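Local coordinates for bacterial bifunctional deaminase-reductase C-terminal domain-containing protein (Corynebacterium diphtheriae, PDB 2P4G) that is a pyrimidine reductase-like oxidoreductase that probably uses NADP and may reduce 5-amino-6-(5-phosphoribosylamino)uracil in riboflavin biosynthesis, at the interface of chains A and B. Coordinates in Å, arbitrary orientation; residue numbers count along the deposited sequence, not the author numbering. Chains: chain A/B, Hypothetical protein.

Contact 1: the interface of chains A and B. Residues chain A 42, 45-46, 212, 214, 228-229; chain B 44-46, 222.
B:Ile44 and B:Asn45, in the loop just past strand 35-43, pack against an apolar surface of chain A formed by strand 211-217 and the loop at A:Leu228 and A:Phe229. The ethyl branch of B:Ile44 leads: with CG1 in the crowded position between backbone N and carbonyl carbon (chi1 64°), CD1 meets A:Leu212 CD2 tip to tip at 3.5 Å. The same methyl lies in the plane of the A:Phe229 ring, at its edge, 3.7 Å from CE2. A:Leu214 crosses B:Ile44 obliquely, its CD2 3.7 Å from CB. B:Asn45 stands roughly at right angles to A:Phe229, laying CB against ring atom CD2 (3.6 Å), with amide and ring planes 33° apart. A:Leu228 CG sits over the ring centre within chain A and probably helps fix its tilt, while B:Cys222 SG touches A:Phe229 CB. Polar groups join through water: one water takes both B:Asn45 ND2 (3.1 Å) and the A:Phe229 amide N (2.8 Å), and a second, linked to it, bridges the carbonyls of B:Asn45 and A:Gly46. The loop thus keys one subunit into the other, with waters joining polar groups beside it, and probably helps hold a two-fold dimer together.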
loop_
_atom_site.group_PDB
_atom_site.type_symbol
_atom_site.label_atom_id
_atom_site.label_comp_id
_atom_site.label_asym_id
_atom_site.label_seq_id
_atom_site.Cartn_x
_atom_site.Cartn_y
_atom_site.Cartn_z
ATOM N N THR A 42 7.042 -1.734 -1.168
ATOM C CA THR A 42 6.163 -0.580 -1.291
ATOM C C THR A 42 6.130 0.186 0.025
ATOM O O THR A 42 6.300 -0.400 1.094
ATOM C CB THR A 42 4.708 -1.035 -1.661
ATOM O OG1 THR A 42 3.873 0.113 -1.842
ATOM C CG2 THR A 42 4.101 -1.967 -0.580
ATOM N N ASN A 45 1.487 3.444 1.550
ATOM C CA ASN A 45 0.551 4.047 0.635
ATOM C C ASN A 45 0.828 3.751 -0.854
ATOM O O ASN A 45 0.331 4.445 -1.718
ATOM C CB ASN A 45 0.428 5.553 0.945
ATOM C CG ASN A 45 1.669 6.332 0.602
ATOM O OD1 ASN A 45 2.807 5.914 0.873
ATOM N ND2 ASN A 45 1.456 7.468 -0.030
ATOM N N GLY A 46 1.611 2.719 -1.149
ATOM C CA GLY A 46 1.696 2.201 -2.510
ATOM C C GLY A 46 2.706 2.786 -3.469
ATOM O O GLY A 46 2.574 2.601 -4.685
ATOM N N LEU A 212 2.858 -13.588 -4.883
ATOM C CA LEU A 212 3.477 -12.298 -4.687
ATOM C C LEU A 212 4.153 -12.280 -3.327
ATOM O O LEU A 212 3.530 -12.627 -2.333
ATOM C CB LEU A 212 2.391 -11.219 -4.748
ATOM C CG LEU A 212 2.744 -9.767 -4.463
ATOM C CD1 LEU A 212 3.811 -9.261 -5.412
ATOM C CD2 LEU A 212 1.462 -8.970 -4.558
ATOM N N LEU A 214 5.439 -9.436 -1.054
ATOM C CA LEU A 214 5.340 -7.981 -0.920
ATOM C C LEU A 214 5.858 -7.601 0.449
ATOM O O LEU A 214 5.430 -8.161 1.474
ATOM C CB LEU A 214 3.902 -7.507 -1.102
ATOM C CG LEU A 214 3.645 -5.993 -0.966
ATOM C CD1 LEU A 214 4.193 -5.244 -2.156
ATOM C CD2 LEU A 214 2.150 -5.727 -0.790
ATOM N N LEU A 228 2.909 1.306 -7.237
ATOM C CA LEU A 228 3.418 -0.035 -7.150
ATOM C C LEU A 228 3.182 -0.855 -8.423
ATOM O O LEU A 228 4.085 -1.556 -8.874
ATOM C CB LEU A 228 2.779 -0.739 -5.952
ATOM C CG LEU A 228 3.177 -2.179 -5.635
ATOM C CD1 LEU A 228 4.719 -2.274 -5.477
ATOM C CD2 LEU A 228 2.419 -2.645 -4.397
ATOM N N PHE A 229 1.975 -0.789 -8.981
ATOM C CA PHE A 229 1.640 -1.598 -10.138
ATOM C C PHE A 229 1.414 -0.779 -11.398
ATOM O O PHE A 229 0.681 -1.188 -12.299
ATOM C CB PHE A 229 0.455 -2.513 -9.818
ATOM C CG PHE A 229 0.761 -3.525 -8.756
ATOM C CD1 PHE A 229 1.979 -4.199 -8.749
ATOM C CD2 PHE A 229 -0.141 -3.795 -7.760
ATOM C CE1 PHE A 229 2.269 -5.130 -7.769
ATOM C CE2 PHE A 229 0.144 -4.702 -6.777
ATOM C CZ PHE A 229 1.351 -5.382 -6.776
ATOM N N ILE B 44 -3.375 -3.483 -1.260
ATOM C CA ILE B 44 -1.931 -3.621 -1.117
ATOM C C ILE B 44 -1.144 -2.584 -1.942
ATOM O O ILE B 44 -0.000 -2.232 -1.614
ATOM C CB ILE B 44 -1.426 -5.046 -1.439
ATOM C CG1 ILE B 44 -1.661 -5.416 -2.911
ATOM C CG2 ILE B 44 -2.054 -6.056 -0.460
ATOM C CD1 ILE B 44 -0.579 -6.302 -3.517
ATOM N N ASN B 45 -1.771 -2.085 -2.998
ATOM C CA ASN B 45 -1.176 -1.060 -3.818
ATOM C C ASN B 45 -1.689 0.367 -3.535
ATOM O O ASN B 45 -1.522 1.251 -4.351
ATOM C CB ASN B 45 -1.283 -1.464 -5.304
ATOM C CG ASN B 45 -2.694 -1.431 -5.826
ATOM O OD1 ASN B 45 -3.651 -1.880 -5.172
ATOM N ND2 ASN B 45 -2.838 -0.865 -7.007
ATOM N N GLY B 46 -2.303 0.590 -2.378
ATOM C CA GLY B 46 -2.564 1.948 -1.912
ATOM C C GLY B 46 -3.842 2.644 -2.317
ATOM O O GLY B 46 -3.929 3.873 -2.214
ATOM N N CYS B 222 -6.070 -1.536 -9.760
ATOM C CA CYS B 222 -5.422 -0.712 -10.786
ATOM C C CYS B 222 -6.453 -0.205 -11.773
ATOM O O CYS B 222 -7.186 -0.999 -12.354
ATOM C CB CYS B 222 -4.423 -1.515 -11.577
ATOM S SG CYS B 222 -3.144 -2.113 -10.578
HETATM O O HOH W 1 -0.333 0.563 -8.088
HETATM O O HOH W 2 -1.593 5.525 -2.830
HETATM O O HOH W 3 -0.111 2.618 -5.848
#

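Contact 2: the interface of chains A and B. Residues chain A 204, 229, 237-241; chain B 44, 50, 218-221.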
loop_
_atom_site.group_PDB
_atom_site.type_symbol
_atom_site.label_atom_id
_atom_site.label_comp_id
_atom_site.label_asym_id
_atom_site.label_seq_id
_atom_site.Cartn_x
_atom_site.Cartn_y
_atom_site.Cartn_z
ATOM N N LEU A 204 0.591 -9.319 -14.152
ATOM C CA LEU A 204 -0.713 -9.485 -13.522
ATOM C C LEU A 204 -1.816 -9.544 -14.542
ATOM O O LEU A 204 -2.661 -10.428 -14.483
ATOM C CB LEU A 204 -0.999 -8.346 -12.542
ATOM C CG LEU A 204 -0.150 -8.450 -11.274
ATOM C CD1 LEU A 204 -0.088 -7.124 -10.496
ATOM C CD2 LEU A 204 -0.688 -9.588 -10.424
ATOM N N PHE A 229 1.975 -0.789 -8.981
ATOM C CA PHE A 229 1.640 -1.598 -10.138
ATOM C C PHE A 229 1.414 -0.779 -11.398
ATOM O O PHE A 229 0.681 -1.188 -12.299
ATOM C CB PHE A 229 0.455 -2.513 -9.818
ATOM C CG PHE A 229 0.761 -3.525 -8.756
ATOM C CD1 PHE A 229 1.979 -4.199 -8.749
ATOM C CD2 PHE A 229 -0.141 -3.795 -7.760
ATOM C CE1 PHE A 229 2.269 -5.130 -7.769
ATOM C CE2 PHE A 229 0.144 -4.702 -6.777
ATOM C CZ PHE A 229 1.351 -5.382 -6.776
ATOM N N PHE A 237 -7.517 -3.204 -13.931
ATOM C CA PHE A 237 -7.977 -4.453 -13.323
ATOM C C PHE A 237 -7.870 -4.483 -11.810
ATOM O O PHE A 237 -7.053 -3.781 -11.211
ATOM C CB PHE A 237 -7.196 -5.641 -13.874
ATOM C CG PHE A 237 -5.829 -5.778 -13.296
ATOM C CD1 PHE A 237 -5.639 -6.481 -12.114
ATOM C CD2 PHE A 237 -4.750 -5.200 -13.921
ATOM C CE1 PHE A 237 -4.416 -6.605 -11.558
ATOM C CE2 PHE A 237 -3.520 -5.321 -13.396
ATOM C CZ PHE A 237 -3.334 -6.024 -12.198
ATOM N N THR A 238 -8.684 -5.344 -11.212
ATOM C CA THR A 238 -8.563 -5.675 -9.801
ATOM C C THR A 238 -8.350 -7.177 -9.651
ATOM O O THR A 238 -8.692 -7.941 -10.538
ATOM C CB THR A 238 -9.828 -5.292 -9.047
ATOM O OG1 THR A 238 -10.890 -6.162 -9.451
ATOM C CG2 THR A 238 -10.215 -3.842 -9.337
ATOM N N THR A 239 -7.779 -7.604 -8.534
ATOM C CA THR A 239 -7.745 -9.023 -8.212
ATOM C C THR A 239 -7.690 -9.225 -6.720
ATOM O O THR A 239 -7.237 -8.349 -5.999
ATOM C CB THR A 239 -6.549 -9.765 -8.866
ATOM O OG1 THR A 239 -6.598 -11.155 -8.500
ATOM C CG2 THR A 239 -5.225 -9.191 -8.443
ATOM N N ARG A 240 -8.155 -10.381 -6.263
ATOM C CA ARG A 240 -8.027 -10.737 -4.868
ATOM C C ARG A 240 -6.897 -11.737 -4.624
ATOM O O ARG A 240 -6.453 -12.495 -5.531
ATOM C CB ARG A 240 -9.355 -11.214 -4.260
ATOM C CG ARG A 240 -9.575 -10.694 -2.787
ATOM C CD ARG A 240 -10.832 -11.246 -2.145
ATOM N NE ARG A 240 -10.742 -11.378 -0.683
ATOM C CZ ARG A 240 -10.074 -12.339 -0.031
ATOM N NH1 ARG A 240 -9.393 -13.275 -0.694
ATOM N NH2 ARG A 240 -10.076 -12.361 1.304
ATOM N N LEU A 241 -6.420 -11.680 -3.381
ATOM C CA LEU A 241 -5.241 -12.387 -2.943
ATOM C C LEU A 241 -5.636 -13.237 -1.770
ATOM O O LEU A 241 -6.642 -12.946 -1.111
ATOM C CB LEU A 241 -4.184 -11.381 -2.523
ATOM C CG LEU A 241 -3.703 -10.389 -3.587
ATOM C CD1 LEU A 241 -2.706 -9.354 -2.997
ATOM C CD2 LEU A 241 -3.063 -11.151 -4.752
ATOM N N ILE B 44 -3.375 -3.483 -1.260
ATOM C CA ILE B 44 -1.931 -3.621 -1.117
ATOM C C ILE B 44 -1.144 -2.584 -1.942
ATOM O O ILE B 44 -0.000 -2.232 -1.614
ATOM C CB ILE B 44 -1.426 -5.046 -1.439
ATOM C CG1 ILE B 44 -1.661 -5.416 -2.911
ATOM C CG2 ILE B 44 -2.054 -6.056 -0.460
ATOM C CD1 ILE B 44 -0.579 -6.302 -3.517
ATOM N N LEU B 50 -12.560 0.512 -3.206
ATOM C CA LEU B 50 -12.848 -0.443 -4.255
ATOM C C LEU B 50 -14.285 -0.140 -4.659
ATOM O O LEU B 50 -15.171 -0.073 -3.815
ATOM C CB LEU B 50 -12.709 -1.862 -3.707
ATOM C CG LEU B 50 -13.053 -3.059 -4.584
ATOM C CD1 LEU B 50 -12.252 -2.993 -5.856
ATOM C CD2 LEU B 50 -12.777 -4.367 -3.807
ATOM N N PRO B 218 -6.418 -7.919 1.188
ATOM C CA PRO B 218 -5.811 -8.803 0.215
ATOM C C PRO B 218 -6.348 -8.544 -1.199
ATOM O O PRO B 218 -6.917 -9.434 -1.831
ATOM C CB PRO B 218 -6.222 -10.180 0.731
ATOM C CG PRO B 218 -7.574 -9.940 1.351
ATOM C CD PRO B 218 -7.407 -8.625 2.035
ATOM N N ASN B 219 -6.193 -7.325 -1.697
ATOM C CA ASN B 219 -6.548 -7.053 -3.083
ATOM C C ASN B 219 -5.675 -6.025 -3.791
ATOM O O ASN B 219 -4.970 -5.238 -3.168
ATOM C CB ASN B 219 -8.049 -6.763 -3.248
ATOM C CG ASN B 219 -8.605 -5.904 -2.162
ATOM O OD1 ASN B 219 -9.443 -6.345 -1.355
ATOM N ND2 ASN B 219 -8.143 -4.666 -2.117
ATOM N N ILE B 220 -5.678 -6.119 -5.115
ATOM C CA ILE B 220 -4.946 -5.216 -6.002
ATOM C C ILE B 220 -5.977 -4.454 -6.790
ATOM O O ILE B 220 -6.861 -5.050 -7.338
ATOM C CB ILE B 220 -4.103 -5.985 -7.015
ATOM C CG1 ILE B 220 -3.008 -6.782 -6.290
ATOM C CG2 ILE B 220 -3.576 -5.037 -8.079
ATOM C CD1 ILE B 220 -2.072 -7.535 -7.197
ATOM N N ILE B 221 -5.856 -3.134 -6.825
ATOM C CA ILE B 221 -6.778 -2.255 -7.553
ATOM C C ILE B 221 -5.954 -1.326 -8.447
ATOM O O ILE B 221 -5.189 -0.483 -7.945
ATOM C CB ILE B 221 -7.633 -1.429 -6.576
ATOM C CG1 ILE B 221 -8.433 -2.381 -5.649
ATOM C CG2 ILE B 221 -8.549 -0.482 -7.356
ATOM C CD1 ILE B 221 -9.063 -1.731 -4.415
#
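The backbone N of B:Ile220 is the best-aligned polar atom here, and one hydrogen bond is seen to grip it across the interface: its N-H points to A:Thr239 O at 2.9 Å, nearly along the C=O axis, 170° at the hydrogen. The return bond, A:Thr239 N to B:Ile220 O, is 3.0 Å long and lies in the carbonyl plane, so the two residues form an antiparallel pair joined by two hydrogen bonds. Further along, A:Leu241 N reaches B:Pro218 O at 2.8 Å, but from above the carbonyl plane and more bent (144° at H). B:Ile220 buries the most surface. Its CG1 is anti to the carbonyl carbon (chi1 -65°) and the chain runs on extended, so CD1 arrives near CE2 of A:Phe229 (3.6 Å), the two side chains crossing at about a right angle, and meets A:Leu204 CD1 tip to tip. The other branch, CG2, turns to A:Phe229 CD2 and the A:Phe237 ring. A:Thr239 lies alongside, pointing the same way, with CG2 3.7 Å from B:Ile220 CB. Within chain A, A:Leu204 CD1 caps a face of the A:Phe229 ring. At the other end B:Pro218 CG rests over one face of the A:Arg240 guanidinium, toward its rim, 3.7 Å from CZ. Short strand 219-222 of chain B thus pairs antiparallel with the start of long strand 237-248 of chain A, carrying the sheet across the subunit boundary.

Contact 3: the interface of chains A and B. Residues chain A 216, 243, 246-248, 254, 256, 258; chain B 44, 216, 243, 246-248, 254, 256, 258.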
loop_
_atom_site.group_PDB
_atom_site.type_symbol
_atom_site.label_atom_id
_atom_site.label_comp_id
_atom_site.label_asym_id
_atom_site.label_seq_id
_atom_site.Cartn_x
_atom_site.Cartn_y
_atom_site.Cartn_z
ATOM N N ILE A 216 6.167 -4.383 2.915
ATOM C CA ILE A 216 5.556 -3.080 3.182
ATOM C C ILE A 216 6.423 -2.351 4.185
ATOM O O ILE A 216 6.576 -2.782 5.344
ATOM C CB ILE A 216 4.145 -3.211 3.718
ATOM C CG1 ILE A 216 3.315 -4.064 2.745
ATOM C CG2 ILE A 216 3.537 -1.806 3.927
ATOM C CD1 ILE A 216 2.217 -4.824 3.375
ATOM N N LEU A 243 -3.701 -14.355 1.565
ATOM C CA LEU A 243 -2.525 -14.198 2.407
ATOM C C LEU A 243 -2.096 -15.586 2.882
ATOM O O LEU A 243 -2.893 -16.329 3.436
ATOM C CB LEU A 243 -2.825 -13.284 3.604
ATOM C CG LEU A 243 -1.638 -12.974 4.528
ATOM C CD1 LEU A 243 -0.557 -12.199 3.781
ATOM C CD2 LEU A 243 -2.096 -12.240 5.819
ATOM N N LEU A 246 2.782 -14.155 6.816
ATOM C CA LEU A 246 2.940 -12.799 7.296
ATOM C C LEU A 246 4.019 -12.745 8.367
ATOM O O LEU A 246 4.008 -13.532 9.301
ATOM C CB LEU A 246 1.639 -12.300 7.893
ATOM C CG LEU A 246 1.642 -10.888 8.464
ATOM C CD1 LEU A 246 1.924 -9.893 7.343
ATOM C CD2 LEU A 246 0.300 -10.636 9.151
ATOM N N SER A 247 4.902 -11.767 8.246
ATOM C CA SER A 247 6.021 -11.609 9.145
ATOM C C SER A 247 6.493 -10.142 9.136
ATOM O O SER A 247 6.075 -9.358 8.285
ATOM C CB SER A 247 7.135 -12.556 8.682
ATOM O OG SER A 247 8.349 -12.258 9.309
ATOM N N SER A 248 7.349 -9.780 10.093
ATOM C CA SER A 248 8.005 -8.467 10.095
ATOM C C SER A 248 9.480 -8.535 10.514
ATOM O O SER A 248 9.887 -9.461 11.207
ATOM C CB SER A 248 7.247 -7.495 11.012
ATOM O OG SER A 248 7.456 -7.784 12.386
ATOM N N ILE A 254 7.093 -5.146 6.879
ATOM C CA ILE A 254 6.157 -6.285 6.887
ATOM C C ILE A 254 6.504 -7.085 5.654
ATOM O O ILE A 254 6.756 -6.521 4.583
ATOM C CB ILE A 254 4.665 -5.882 6.836
ATOM C CG1 ILE A 254 4.301 -4.950 7.988
ATOM C CG2 ILE A 254 3.735 -7.122 6.879
ATOM C CD1 ILE A 254 2.888 -4.331 7.818
ATOM N N SER A 256 4.999 -10.222 3.417
ATOM C CA SER A 256 3.744 -10.901 3.149
ATOM C C SER A 256 3.918 -11.748 1.894
ATOM O O SER A 256 4.566 -11.330 0.955
ATOM C CB SER A 256 2.620 -9.883 2.938
ATOM O OG SER A 256 2.840 -9.140 1.753
ATOM N N TYR A 258 1.399 -13.722 -0.727
ATOM C CA TYR A 258 0.034 -13.959 -1.204
ATOM C C TYR A 258 -0.000 -14.888 -2.398
ATOM O O TYR A 258 0.891 -14.863 -3.247
ATOM C CB TYR A 258 -0.582 -12.668 -1.704
ATOM C CG TYR A 258 -0.764 -11.575 -0.685
ATOM C CD1 TYR A 258 -1.939 -11.495 0.083
ATOM C CD2 TYR A 258 0.208 -10.579 -0.524
ATOM C CE1 TYR A 258 -2.140 -10.454 1.002
ATOM C CE2 TYR A 258 0.025 -9.535 0.404
ATOM C CZ TYR A 258 -1.154 -9.476 1.147
ATOM O OH TYR A 258 -1.326 -8.460 2.043
ATOM N N ILE B 44 -3.375 -3.483 -1.260
ATOM C CA ILE B 44 -1.931 -3.621 -1.117
ATOM C C ILE B 44 -1.144 -2.584 -1.942
ATOM O O ILE B 44 -0.000 -2.232 -1.614
ATOM C CB ILE B 44 -1.426 -5.046 -1.439
ATOM C CG1 ILE B 44 -1.661 -5.416 -2.911
ATOM C CG2 ILE B 44 -2.054 -6.056 -0.460
ATOM C CD1 ILE B 44 -0.579 -6.302 -3.517
ATOM N N ILE B 216 -4.481 -3.673 5.671
ATOM C CA ILE B 216 -4.091 -3.924 4.282
ATOM C C ILE B 216 -4.857 -5.132 3.790
ATOM O O ILE B 216 -4.684 -6.259 4.292
ATOM C CB ILE B 216 -2.602 -4.167 4.145
ATOM C CG1 ILE B 216 -1.840 -2.986 4.768
ATOM C CG2 ILE B 216 -2.245 -4.370 2.655
ATOM C CD1 ILE B 216 -0.511 -3.328 5.314
ATOM N N LEU B 243 6.628 0.362 13.347
ATOM C CA LEU B 243 5.642 -0.700 13.470
ATOM C C LEU B 243 5.594 -1.132 14.935
ATOM O O LEU B 243 6.615 -1.460 15.522
ATOM C CB LEU B 243 5.999 -1.888 12.565
ATOM C CG LEU B 243 4.989 -3.045 12.544
ATOM C CD1 LEU B 243 3.650 -2.586 11.976
ATOM C CD2 LEU B 243 5.552 -4.280 11.786
ATOM N N LEU B 246 1.441 -6.034 14.699
ATOM C CA LEU B 246 1.128 -6.646 13.426
ATOM C C LEU B 246 0.300 -7.904 13.639
ATOM O O LEU B 246 0.653 -8.750 14.446
ATOM C CB LEU B 246 2.403 -7.021 12.697
ATOM C CG LEU B 246 2.246 -7.695 11.340
ATOM C CD1 LEU B 246 1.555 -6.735 10.378
ATOM C CD2 LEU B 246 3.625 -8.131 10.849
ATOM N N SER B 247 -0.760 -8.036 12.858
ATOM C CA SER B 247 -1.680 -9.143 12.971
ATOM C C SER B 247 -2.417 -9.346 11.632
ATOM O O SER B 247 -2.340 -8.497 10.744
ATOM C CB SER B 247 -2.662 -8.826 14.105
ATOM O OG SER B 247 -3.756 -9.697 14.088
ATOM N N SER B 248 -3.111 -10.476 11.494
ATOM C CA SER B 248 -3.993 -10.712 10.344
ATOM C C SER B 248 -5.310 -11.399 10.730
ATOM O O SER B 248 -5.381 -12.078 11.748
ATOM C CB SER B 248 -3.265 -11.543 9.277
ATOM O OG SER B 248 -3.129 -12.903 9.660
ATOM N N ILE B 254 -4.414 -7.665 6.774
ATOM C CA ILE B 254 -3.294 -7.399 7.696
ATOM C C ILE B 254 -3.727 -6.195 8.497
ATOM O O ILE B 254 -4.295 -5.241 7.952
ATOM C CB ILE B 254 -1.950 -7.096 6.995
ATOM C CG1 ILE B 254 -1.544 -8.230 6.058
ATOM C CG2 ILE B 254 -0.810 -6.857 8.020
ATOM C CD1 ILE B 254 -0.341 -7.844 5.157
ATOM N N SER B 256 -2.137 -3.459 11.164
ATOM C CA SER B 256 -0.857 -2.901 11.560
ATOM C C SER B 256 -1.118 -1.637 12.370
ATOM O O SER B 256 -2.012 -0.878 12.054
ATOM C CB SER B 256 -0.017 -2.562 10.325
ATOM O OG SER B 256 -0.613 -1.507 9.593
ATOM N N TYR B 258 1.143 1.573 13.675
ATOM C CA TYR B 258 2.400 2.320 13.607
ATOM C C TYR B 258 2.368 3.571 14.459
ATOM O O TYR B 258 1.334 4.228 14.580
ATOM C CB TYR B 258 2.642 2.821 12.197
ATOM C CG TYR B 258 2.815 1.770 11.135
ATOM C CD1 TYR B 258 4.085 1.238 10.848
ATOM C CD2 TYR B 258 1.724 1.343 10.366
ATOM C CE1 TYR B 258 4.266 0.292 9.828
ATOM C CE2 TYR B 258 1.889 0.385 9.347
ATOM C CZ TYR B 258 3.161 -0.120 9.079
ATOM O OH TYR B 258 3.315 -1.046 8.088
HETATM O O HOH W 4 5.861 -1.470 7.581
HETATM O O HOH W 5 -3.793 -8.417 2.956
#
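In this RibD C-terminal domain protein, strands 211-217, 237-248 and 254-260 of both chains face each other about the two-fold axis, and their aliphatic side chains interlock. A:Ile216 and B:Ile216 meet tip to tip, CD1 to CD1 at 3.7 Å. A:Leu246 and B:Leu246 also point at each other; in both, chi1 of 179° carries CG toward the partner, anti to the backbone N, and chi2 (63°) turns CD1 and CD2 to different neighbours. From A:Leu246, CD1 goes to B:Ile254 CD1 (3.8 Å), the side chains crossing obliquely, while CD2 packs on B:Ser248 CB (3.7 Å). A:Leu243 CD2 comes to the same B:Ser248 carbon, so that serine's CB is wedged between two leucines. A:Ile254 crosses B:Leu243 at about a right angle and B:Tyr258 obliquely, its extended ethyl branch bringing CD1 to 3.3 Å from the phenol OH. Each tyrosine ring has CD1 of its own chain's Leu243 over one face, toward the rim, 3.6 Å above the plane, which probably helps set its rotation. The A:Tyr258 tip also meets B:Ile44, OH to the branch methyl CG2 at 3.5 Å. In this apolar setting the phenol is served by water lying in the ring plane at its edge: A:Tyr258 OH is 2.6 Å from a water that in turn sits 2.7 Å from the B:Ile216 carbonyl O, and B:Tyr258 reaches A:Ile216 O likewise.

B:Ile44 belongs to all three contacts: its CD1 serves contact 1 and contact 2, its CG2 contact 3. Contact 1 and contact 2 lie closest, about 9 Å between their C-alpha centres, and also share A:Phe229, whose CD2-CE2 edge serves both. Contact 3 lies about 13 Å from contact 1 and 16 Å from contact 2, yet strand 237-248 runs from contact 2 into it, and strand 211-217 joins it to contact 1. Strand pairing, loop insertion and a two-fold apolar core therefore form one continuous surface, repeated with the chains exchanged, consistent with a dimer, though the structure alone does not show that form in solution.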